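Local coordinates for alpha-2,3-sialyltransferase (Campylobacter jejuni, PDB 2P2V), which probably transfers sialic acid from a CMP-activated donor to the 3-position of an acceptor sugar, this chain being the N-terminal part of a longer membrane protein, at residues Asn93-Leu101 and Ala120-Glu128; Ser30-Leu39 and Tyr226-Leu234. All blocks are in the same frame, centred on the assembly; numbering follows the deposited sequence.

Interaction 1 (Asn93-Leu101 and Ala120-Glu128). With EDO (1,2-ethanediol), chain L.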
loop_
_atom_site.group_PDB
_atom_site.type_symbol
_atom_site.label_atom_id
_atom_site.label_comp_id
_atom_site.label_asym_id
_atom_site.label_seq_id
_atom_site.Cartn_x
_atom_site.Cartn_y
_atom_site.Cartn_z
ATOM N N ASN A 93 -21.084 -18.135 1.400
ATOM C CA ASN A 93 -20.260 -16.953 1.191
ATOM C C ASN A 93 -20.980 -15.785 1.810
ATOM O O ASN A 93 -22.174 -15.714 1.757
ATOM C CB ASN A 93 -20.157 -16.581 -0.303
ATOM C CG ASN A 93 -19.322 -17.577 -1.107
ATOM O OD1 ASN A 93 -18.133 -17.404 -1.212
ATOM N ND2 ASN A 93 -19.967 -18.596 -1.711
ATOM N N ILE A 94 -20.230 -14.803 2.273
ATOM C CA ILE A 94 -20.883 -13.621 2.863
ATOM C C ILE A 94 -20.272 -12.375 2.255
ATOM O O ILE A 94 -19.070 -12.165 2.402
ATOM C CB ILE A 94 -20.678 -13.532 4.420
ATOM C CG1 ILE A 94 -21.306 -14.729 5.118
ATOM C CG2 ILE A 94 -21.330 -12.219 4.899
ATOM C CD1 ILE A 94 -20.980 -14.828 6.665
ATOM N N PHE A 95 -21.056 -11.571 1.530
ATOM C CA PHE A 95 -20.548 -10.336 0.924
ATOM C C PHE A 95 -21.045 -9.091 1.666
ATOM O O PHE A 95 -22.181 -9.081 2.135
ATOM C CB PHE A 95 -21.074 -10.119 -0.475
ATOM C CG PHE A 95 -20.479 -11.088 -1.499
ATOM C CD1 PHE A 95 -21.025 -12.329 -1.622
ATOM C CD2 PHE A 95 -19.415 -10.714 -2.295
ATOM C CE1 PHE A 95 -20.489 -13.265 -2.566
ATOM C CE2 PHE A 95 -18.864 -11.619 -3.232
ATOM C CZ PHE A 95 -19.446 -12.884 -3.354
ATOM N N CYS A 96 -20.216 -8.058 1.642
ATOM C CA CYS A 96 -20.646 -6.709 2.002
ATOM C C CYS A 96 -20.875 -5.944 0.714
ATOM O O CYS A 96 -19.950 -5.824 -0.117
ATOM C CB CYS A 96 -19.552 -6.064 2.851
ATOM S SG CYS A 96 -20.165 -4.482 3.464
ATOM N N SER A 97 -22.116 -5.555 0.458
ATOM C CA SER A 97 -22.517 -4.815 -0.743
ATOM C C SER A 97 -21.935 -3.390 -0.766
ATOM O O SER A 97 -22.445 -2.446 -0.101
ATOM C CB SER A 97 -24.027 -4.770 -0.826
ATOM O OG SER A 97 -24.621 -6.048 -0.672
ATOM N N THR A 98 -20.838 -3.231 -1.507
ATOM C CA THR A 98 -20.009 -2.051 -1.433
ATOM C C THR A 98 -19.731 -1.471 -2.814
ATOM O O THR A 98 -19.734 -2.203 -3.803
ATOM C CB THR A 98 -18.628 -2.398 -0.751
ATOM O OG1 THR A 98 -18.135 -3.677 -1.223
ATOM C CG2 THR A 98 -18.768 -2.432 0.822
ATOM N N PHE A 99 -19.406 -0.194 -2.881
ATOM C CA PHE A 99 -19.107 0.474 -4.139
ATOM C C PHE A 99 -17.692 1.037 -4.176
ATOM O O PHE A 99 -17.284 1.493 -5.223
ATOM C CB PHE A 99 -20.119 1.626 -4.395
ATOM C CG PHE A 99 -21.542 1.148 -4.535
ATOM C CD1 PHE A 99 -22.424 1.244 -3.458
ATOM C CD2 PHE A 99 -21.965 0.488 -5.710
ATOM C CE1 PHE A 99 -23.728 0.756 -3.531
ATOM C CE2 PHE A 99 -23.288 0.016 -5.818
ATOM C CZ PHE A 99 -24.175 0.151 -4.699
ATOM N N ASN A 100 -16.982 1.124 -3.018
ATOM C CA ASN A 100 -15.695 1.776 -2.887
ATOM C C ASN A 100 -15.800 3.271 -3.302
ATOM O O ASN A 100 -15.138 3.767 -4.236
ATOM C CB ASN A 100 -14.598 1.069 -3.729
ATOM C CG ASN A 100 -13.200 1.526 -3.415
ATOM O OD1 ASN A 100 -12.946 2.141 -2.384
ATOM N ND2 ASN A 100 -12.221 1.198 -4.341
ATOM N N LEU A 101 -16.693 3.991 -2.596
ATOM C CA LEU A 101 -16.826 5.412 -2.738
ATOM C C LEU A 101 -16.806 5.958 -1.308
ATOM O O LEU A 101 -17.482 5.418 -0.448
ATOM C CB LEU A 101 -18.179 5.755 -3.370
ATOM C CG LEU A 101 -18.262 5.396 -4.868
ATOM C CD1 LEU A 101 -19.627 5.551 -5.406
ATOM C CD2 LEU A 101 -17.331 6.349 -5.542
ATOM N N ALA A 120 -15.297 -12.899 5.109
ATOM C CA ALA A 120 -16.261 -12.213 4.258
ATOM C C ALA A 120 -15.594 -11.689 2.975
ATOM O O ALA A 120 -14.358 -11.819 2.808
ATOM C CB ALA A 120 -16.990 -11.076 5.002
ATOM N N LYS A 121 -16.374 -11.097 2.087
ATOM C CA LYS A 121 -15.833 -10.537 0.827
ATOM C C LYS A 121 -16.386 -9.176 0.516
ATOM O O LYS A 121 -17.585 -9.010 0.559
ATOM C CB LYS A 121 -16.281 -11.481 -0.303
ATOM C CG LYS A 121 -15.846 -11.044 -1.727
ATOM C CD LYS A 121 -14.309 -11.138 -1.914
ATOM C CE LYS A 121 -13.919 -10.483 -3.207
ATOM N NZ LYS A 121 -12.502 -10.879 -3.561
ATOM N N LEU A 122 -15.555 -8.214 0.154
ATOM C CA LEU A 122 -16.105 -6.949 -0.286
ATOM C C LEU A 122 -16.640 -7.094 -1.688
ATOM O O LEU A 122 -15.854 -7.424 -2.606
ATOM C CB LEU A 122 -15.013 -5.872 -0.274
ATOM C CG LEU A 122 -14.564 -5.542 1.164
ATOM C CD1 LEU A 122 -13.240 -4.787 1.048
ATOM C CD2 LEU A 122 -15.738 -4.695 1.839
ATOM N N GLY A 123 -17.915 -6.780 -1.852
ATOM C CA GLY A 123 -18.569 -6.863 -3.172
ATOM C C GLY A 123 -17.937 -5.998 -4.237
ATOM O O GLY A 123 -17.943 -6.369 -5.413
ATOM N N TYR A 124 -17.413 -4.814 -3.891
ATOM C CA TYR A 124 -16.871 -3.982 -4.948
ATOM C C TYR A 124 -15.702 -4.656 -5.688
ATOM O O TYR A 124 -15.476 -4.323 -6.856
ATOM C CB TYR A 124 -16.377 -2.618 -4.445
ATOM C CG TYR A 124 -15.028 -2.565 -3.840
ATOM C CD1 TYR A 124 -13.887 -2.483 -4.641
ATOM C CD2 TYR A 124 -14.856 -2.473 -2.423
ATOM C CE1 TYR A 124 -12.611 -2.383 -4.065
ATOM C CE2 TYR A 124 -13.611 -2.384 -1.875
ATOM C CZ TYR A 124 -12.497 -2.321 -2.690
ATOM O OH TYR A 124 -11.243 -2.200 -2.128
ATOM N N GLU A 125 -14.985 -5.534 -5.025
ATOM C CA GLU A 125 -13.801 -6.188 -5.600
ATOM C C GLU A 125 -14.252 -7.102 -6.750
ATOM O O GLU A 125 -13.415 -7.499 -7.621
ATOM C CB GLU A 125 -13.053 -6.988 -4.540
ATOM C CG GLU A 125 -12.323 -6.036 -3.565
ATOM C CD GLU A 125 -11.539 -6.719 -2.449
ATOM O OE1 GLU A 125 -11.850 -7.827 -2.050
ATOM O OE2 GLU A 125 -10.581 -6.084 -1.967
ATOM N N VAL A 126 -15.525 -7.440 -6.745
ATOM C CA VAL A 126 -16.120 -8.387 -7.768
ATOM C C VAL A 126 -16.773 -7.540 -8.828
ATOM O O VAL A 126 -16.477 -7.681 -9.994
ATOM C CB VAL A 126 -17.113 -9.413 -7.130
ATOM C CG1 VAL A 126 -17.962 -10.184 -8.227
ATOM C CG2 VAL A 126 -16.413 -10.380 -6.221
ATOM N N ILE A 127 -17.624 -6.564 -8.456
ATOM C CA ILE A 127 -18.288 -5.814 -9.511
ATOM C C ILE A 127 -17.373 -4.820 -10.248
ATOM O O ILE A 127 -17.741 -4.343 -11.310
ATOM C CB ILE A 127 -19.584 -5.071 -9.044
ATOM C CG1 ILE A 127 -19.226 -4.158 -7.884
ATOM C CG2 ILE A 127 -20.621 -6.107 -8.627
ATOM C CD1 ILE A 127 -20.249 -3.045 -7.707
ATOM N N GLU A 128 -16.193 -4.531 -9.723
ATOM C CA GLU A 128 -15.345 -3.557 -10.390
ATOM C C GLU A 128 -14.866 -4.138 -11.747
ATOM O O GLU A 128 -14.386 -3.410 -12.606
ATOM C CB GLU A 128 -14.145 -3.135 -9.547
ATOM C CG GLU A 128 -13.183 -4.252 -9.155
ATOM C CD GLU A 128 -12.065 -3.809 -8.225
ATOM O OE1 GLU A 128 -12.044 -2.632 -7.756
ATOM O OE2 GLU A 128 -11.213 -4.667 -7.905
HETATM C C1 EDO L . -9.609 -12.319 1.018
HETATM O O1 EDO L . -8.935 -11.412 1.911
HETATM C C2 EDO L . -9.596 -11.770 -0.410
HETATM O O2 EDO L . -10.770 -12.198 -1.122
HETATM O O HOH W 1 -12.941 -0.256 -7.079
#
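A120 brings its CA up to the carbonyl oxygen of I94, and its small methyl group suits the close approach of two chains entering parallel pairing. K121 continues the ladder: its N donates to I94 O (2.9 Å) and its O accepts from C96 N (3.0 Å), so that it brackets F95 as a parallel bridge requires. Its stem runs beside the phenyl ring, CG 3.4 Å from F95 CE2. A bend at chi2 (68°) then carries NZ away to a weak salt bridge with E125, and to an ethanediol probably from the crystallisation liquor; a long aliphatic stem with a charged end suits a partly exposed sheet edge. L122 leaves by the other face, where CD2 packs on C96 CB and on T98 CG2.

Past L122 the chain leaves the sheet and soon enters helix 124-127. G123 comes close against C96 O, on the side where a CB would point toward the first chain, so the lack of a side chain suits it. C96 O accepts its N at 2.8 Å and also takes the hydroxyl of T98 from above the carbonyl plane. Having donated there, T98 OG1 accepts from Y124 N (3.0 Å). The Y124 ring carries N100 CB over its centre, 3.6 Å from the centroid in a CH-pi contact, with the amide stacked 27° from the ring plane. V126 CG2 meets the edge of F95, and a water links E128 OE1 to N100 ND2.

The contact closes the beta-alpha-beta unit of strand 90-96, helix 107-116 and strand 121-122. F113 of that helix covers C96 and L122, helix 150-161 receives V126 and I127, and strand 62-68 flanks strand 90-96.

Interaction 2 (Ser30-Leu39 and Tyr226-Leu234)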
loop_
_atom_site.group_PDB
_atom_site.type_symbol
_atom_site.label_atom_id
_atom_site.label_comp_id
_atom_site.label_asym_id
_atom_site.label_seq_id
_atom_site.Cartn_x
_atom_site.Cartn_y
_atom_site.Cartn_z
ATOM N N SER A 30 -43.625 -10.390 -2.776
ATOM C CA SER A 30 -43.712 -11.450 -3.756
ATOM C C SER A 30 -42.815 -12.632 -3.451
ATOM O O SER A 30 -42.861 -13.666 -4.131
ATOM C CB SER A 30 -43.387 -10.910 -5.142
ATOM O OG SER A 30 -42.015 -10.587 -5.246
ATOM N N LEU A 31 -41.978 -12.513 -2.427
ATOM C CA LEU A 31 -41.213 -13.686 -1.980
ATOM C C LEU A 31 -42.183 -14.800 -1.543
ATOM O O LEU A 31 -41.882 -15.985 -1.661
ATOM C CB LEU A 31 -40.286 -13.294 -0.822
ATOM C CG LEU A 31 -39.447 -14.336 -0.098
ATOM C CD1 LEU A 31 -38.266 -14.815 -1.009
ATOM C CD2 LEU A 31 -39.001 -13.759 1.254
ATOM N N LYS A 32 -43.341 -14.394 -1.033
ATOM C CA LYS A 32 -44.393 -15.312 -0.588
ATOM C C LYS A 32 -45.186 -15.925 -1.766
ATOM O O LYS A 32 -45.911 -16.924 -1.591
ATOM C CB LYS A 32 -45.361 -14.552 0.342
ATOM C CG LYS A 32 -44.839 -14.255 1.770
ATOM C CD LYS A 32 -45.992 -13.848 2.729
ATOM C CE LYS A 32 -45.486 -13.614 4.169
ATOM N NZ LYS A 32 -46.440 -14.048 5.267
ATOM N N ASN A 33 -45.042 -15.344 -2.957
ATOM C CA ASN A 33 -45.836 -15.723 -4.127
ATOM C C ASN A 33 -44.973 -16.173 -5.308
ATOM O O ASN A 33 -45.270 -15.831 -6.461
ATOM C CB ASN A 33 -46.730 -14.553 -4.573
ATOM C CG ASN A 33 -47.564 -13.952 -3.430
ATOM O OD1 ASN A 33 -48.166 -14.671 -2.618
ATOM N ND2 ASN A 33 -47.623 -12.616 -3.385
ATOM N N ILE A 34 -43.910 -16.933 -5.033
ATOM C CA ILE A 34 -43.083 -17.536 -6.075
ATOM C C ILE A 34 -43.869 -18.656 -6.756
ATOM O O ILE A 34 -44.552 -19.424 -6.079
ATOM C CB ILE A 34 -41.798 -18.157 -5.488
ATOM C CG1 ILE A 34 -40.847 -17.057 -4.964
ATOM C CG2 ILE A 34 -41.043 -18.949 -6.508
ATOM C CD1 ILE A 34 -39.847 -17.594 -3.890
ATOM N N ASN A 35 -43.765 -18.743 -8.085
ATOM C CA ASN A 35 -44.371 -19.858 -8.802
ATOM C C ASN A 35 -43.319 -20.927 -8.928
ATOM O O ASN A 35 -42.480 -20.873 -9.819
ATOM C CB ASN A 35 -44.851 -19.421 -10.191
ATOM C CG ASN A 35 -45.636 -20.523 -10.904
ATOM O OD1 ASN A 35 -45.357 -21.707 -10.722
ATOM N ND2 ASN A 35 -46.590 -20.131 -11.735
ATOM N N TYR A 36 -43.331 -21.906 -8.023
ATOM C CA TYR A 36 -42.216 -22.845 -7.971
ATOM C C TYR A 36 -42.117 -23.704 -9.199
ATOM O O TYR A 36 -41.079 -24.304 -9.473
ATOM C CB TYR A 36 -42.288 -23.698 -6.725
ATOM C CG TYR A 36 -42.088 -22.869 -5.457
ATOM C CD1 TYR A 36 -40.797 -22.515 -5.022
ATOM C CD2 TYR A 36 -43.167 -22.450 -4.715
ATOM C CE1 TYR A 36 -40.614 -21.728 -3.825
ATOM C CE2 TYR A 36 -42.995 -21.660 -3.528
ATOM C CZ TYR A 36 -41.708 -21.311 -3.108
ATOM O OH TYR A 36 -41.527 -20.547 -1.951
ATOM N N LYS A 37 -43.199 -23.755 -9.973
ATOM C CA LYS A 37 -43.162 -24.545 -11.220
ATOM C C LYS A 37 -42.175 -23.998 -12.288
ATOM O O LYS A 37 -41.702 -24.745 -13.160
ATOM C CB LYS A 37 -44.595 -24.675 -11.777
ATOM C CG LYS A 37 -45.609 -25.104 -10.695
ATOM C CD LYS A 37 -47.041 -25.251 -11.267
ATOM C CE LYS A 37 -47.817 -23.920 -11.212
ATOM N NZ LYS A 37 -47.742 -23.284 -9.850
ATOM N N ARG A 38 -41.877 -22.695 -12.182
ATOM C CA ARG A 38 -40.995 -21.938 -13.068
ATOM C C ARG A 38 -39.489 -21.962 -12.698
ATOM O O ARG A 38 -38.656 -21.502 -13.486
ATOM C CB ARG A 38 -41.434 -20.466 -13.054
ATOM C CG ARG A 38 -42.926 -20.205 -13.379
ATOM C CD ARG A 38 -43.195 -18.727 -13.612
ATOM N NE ARG A 38 -44.630 -18.409 -13.676
ATOM C CZ ARG A 38 -45.387 -18.658 -14.751
ATOM N NH1 ARG A 38 -46.685 -18.355 -14.743
ATOM N NH2 ARG A 38 -44.836 -19.216 -15.831
ATOM N N LEU A 39 -39.130 -22.467 -11.515
ATOM C CA LEU A 39 -37.704 -22.607 -11.159
ATOM C C LEU A 39 -37.039 -23.596 -12.105
ATOM O O LEU A 39 -37.686 -24.594 -12.493
ATOM C CB LEU A 39 -37.536 -23.068 -9.707
ATOM C CG LEU A 39 -37.871 -22.048 -8.601
ATOM C CD1 LEU A 39 -37.907 -22.697 -7.204
ATOM C CD2 LEU A 39 -36.850 -20.933 -8.620
ATOM N N TYR A 226 -35.161 -13.523 -15.950
ATOM C CA TYR A 226 -36.566 -13.863 -15.812
ATOM C C TYR A 226 -37.171 -13.484 -14.485
ATOM O O TYR A 226 -36.449 -13.346 -13.488
ATOM C CB TYR A 226 -36.691 -15.364 -15.967
ATOM C CG TYR A 226 -36.254 -15.809 -17.340
ATOM C CD1 TYR A 226 -37.099 -15.620 -18.455
ATOM C CD2 TYR A 226 -35.014 -16.371 -17.541
ATOM C CE1 TYR A 226 -36.701 -16.005 -19.731
ATOM C CE2 TYR A 226 -34.603 -16.769 -18.803
ATOM C CZ TYR A 226 -35.458 -16.584 -19.893
ATOM O OH TYR A 226 -35.027 -16.976 -21.149
ATOM N N ALA A 227 -38.493 -13.350 -14.473
ATOM C CA ALA A 227 -39.280 -13.260 -13.245
ATOM C C ALA A 227 -39.808 -14.632 -12.812
ATOM O O ALA A 227 -39.921 -15.551 -13.641
ATOM C CB ALA A 227 -40.431 -12.274 -13.420
ATOM N N LEU A 228 -40.159 -14.760 -11.520
ATOM C CA LEU A 228 -40.731 -16.001 -10.978
ATOM C C LEU A 228 -42.122 -15.779 -10.345
ATOM O O LEU A 228 -42.834 -16.743 -10.060
ATOM C CB LEU A 228 -39.781 -16.607 -9.918
ATOM C CG LEU A 228 -38.400 -17.132 -10.284
ATOM C CD1 LEU A 228 -37.641 -17.489 -8.991
ATOM C CD2 LEU A 228 -38.467 -18.362 -11.188
ATOM N N CYS A 229 -42.489 -14.524 -10.090
ATOM C CA CYS A 229 -43.701 -14.196 -9.348
ATOM C C CYS A 229 -44.771 -13.626 -10.293
ATOM O O CYS A 229 -44.623 -12.532 -10.821
ATOM C CB CYS A 229 -43.382 -13.235 -8.205
ATOM S SG CYS A 229 -41.950 -13.879 -7.217
ATOM N N ASP A 230 -45.816 -14.423 -10.541
ATOM C CA ASP A 230 -46.865 -14.075 -11.521
ATOM C C ASP A 230 -47.562 -12.751 -11.301
ATOM O O ASP A 230 -47.858 -12.022 -12.256
ATOM C CB ASP A 230 -47.922 -15.191 -11.560
ATOM C CG ASP A 230 -47.362 -16.499 -12.078
ATOM O OD1 ASP A 230 -46.165 -16.769 -11.882
ATOM O OD2 ASP A 230 -48.123 -17.277 -12.694
ATOM N N ASP A 231 -47.838 -12.455 -10.039
ATOM C CA ASP A 231 -48.642 -11.281 -9.680
ATOM C C ASP A 231 -47.827 -10.047 -9.267
ATOM O O ASP A 231 -48.376 -9.111 -8.659
ATOM C CB ASP A 231 -49.641 -11.659 -8.571
ATOM C CG ASP A 231 -50.662 -12.697 -9.036
ATOM O OD1 ASP A 231 -51.235 -12.503 -10.143
ATOM O OD2 ASP A 231 -50.877 -13.700 -8.301
ATOM N N SER A 232 -46.529 -10.046 -9.595
ATOM C CA SER A 232 -45.619 -8.988 -9.167
ATOM C C SER A 232 -45.379 -8.025 -10.296
ATOM O O SER A 232 -45.303 -8.430 -11.461
ATOM C CB SER A 232 -44.268 -9.579 -8.814
ATOM O OG SER A 232 -43.683 -10.111 -10.000
ATOM N N ILE A 233 -45.198 -6.760 -9.926
ATOM C CA ILE A 233 -44.781 -5.691 -10.839
ATOM C C ILE A 233 -43.616 -6.083 -11.761
ATOM O O ILE A 233 -43.582 -5.715 -12.948
ATOM C CB ILE A 233 -44.356 -4.447 -10.030
ATOM C CG1 ILE A 233 -45.580 -3.720 -9.464
ATOM C CG2 ILE A 233 -43.558 -3.499 -10.887
ATOM C CD1 ILE A 233 -46.659 -3.387 -10.507
ATOM N N LEU A 234 -42.639 -6.799 -11.207
ATOM C CA LEU A 234 -41.456 -7.131 -11.975
ATOM C C LEU A 234 -41.829 -7.815 -13.283
ATOM O O LEU A 234 -41.122 -7.668 -14.285
ATOM C CB LEU A 234 -40.512 -8.029 -11.169
ATOM C CG LEU A 234 -39.151 -8.302 -11.794
ATOM C CD1 LEU A 234 -38.259 -7.092 -11.683
ATOM C CD2 LEU A 234 -38.500 -9.499 -11.140
HETATM O O HOH W 2 -47.121 -16.453 -8.465
#
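R38 grips D230 side-on: NE donates to OD1 of D230 at 2.9 Å, and NH1 donates to OD2 of D230 at 2.7 Å. Both oxygens lie close to the guanidinium plane, although the carboxylate is turned 40° from it, and OD2 is met from above the carboxylate plane. The chain of R38 is extended from CG to NE, which gives it the reach for this salt bridge, while NH2 goes to S241 O. N35 adds a weak pair of bonds, its ND2 lying 3.4 Å from both OD1 and OD2 of D230. The acid is therefore served by three donor nitrogens, a setting that would probably stabilise its negative charge.

N35 is useful because an amide both gives and takes. Its OD1 accepts K37 NZ at 3.0 Å, with a weaker bond from K37 N, and its backbone N donates to L228 O, also at 3.0 Å. With CG anti to the backbone N (chi1 -173°), the amide reaches D230 while the main chain holds L228. C229 O receives the hydroxyl of S232 at 2.7 Å, bracing the type I turn C229-S232, and a water bridges N33 O to D230 N. The hydroxyl of S30 is hydrogen-bonded to D172 OD2, outside the two segments.

Apolar contacts accompany these bonds: L39 CD2 touches L228 CD1 at 3.6 Å, the two leucines crossing at about a right angle, and I34 CG1 lies against C229 SG. L39 and L228 both also rest on I23. Loops following strands 21-25 and 224-227 are thus joined beyond the same end of a parallel sheet, the end at which Rossmann-like folds characteristically bind nucleotides; the side chain of S30 is about 7 Å from the bound CMP-sialic acid analogue.

From the N terminus, strand 21-25 leads into 30-39, where interaction 2 opens. The chain then passes through strands 44-48 and 62-68 to 93-101, and interaction 1 closes a short loop around helix 107-116 when 120-128 returns alongside. Only after helix 150-161, strand 165-169 and helix 207-221 does 226-234 close the long loop of interaction 2. The short closure is thus wholly enclosed by the long one, and the two do not cross. The centres of interactions 1 and 2 are about 27 Å apart, on opposite sides of the chain's centre. One belongs to the sheet edge at strand 121-122, the other ties the loop that follows strand 224-227, the far edge strand, to the loop after strand 21-25.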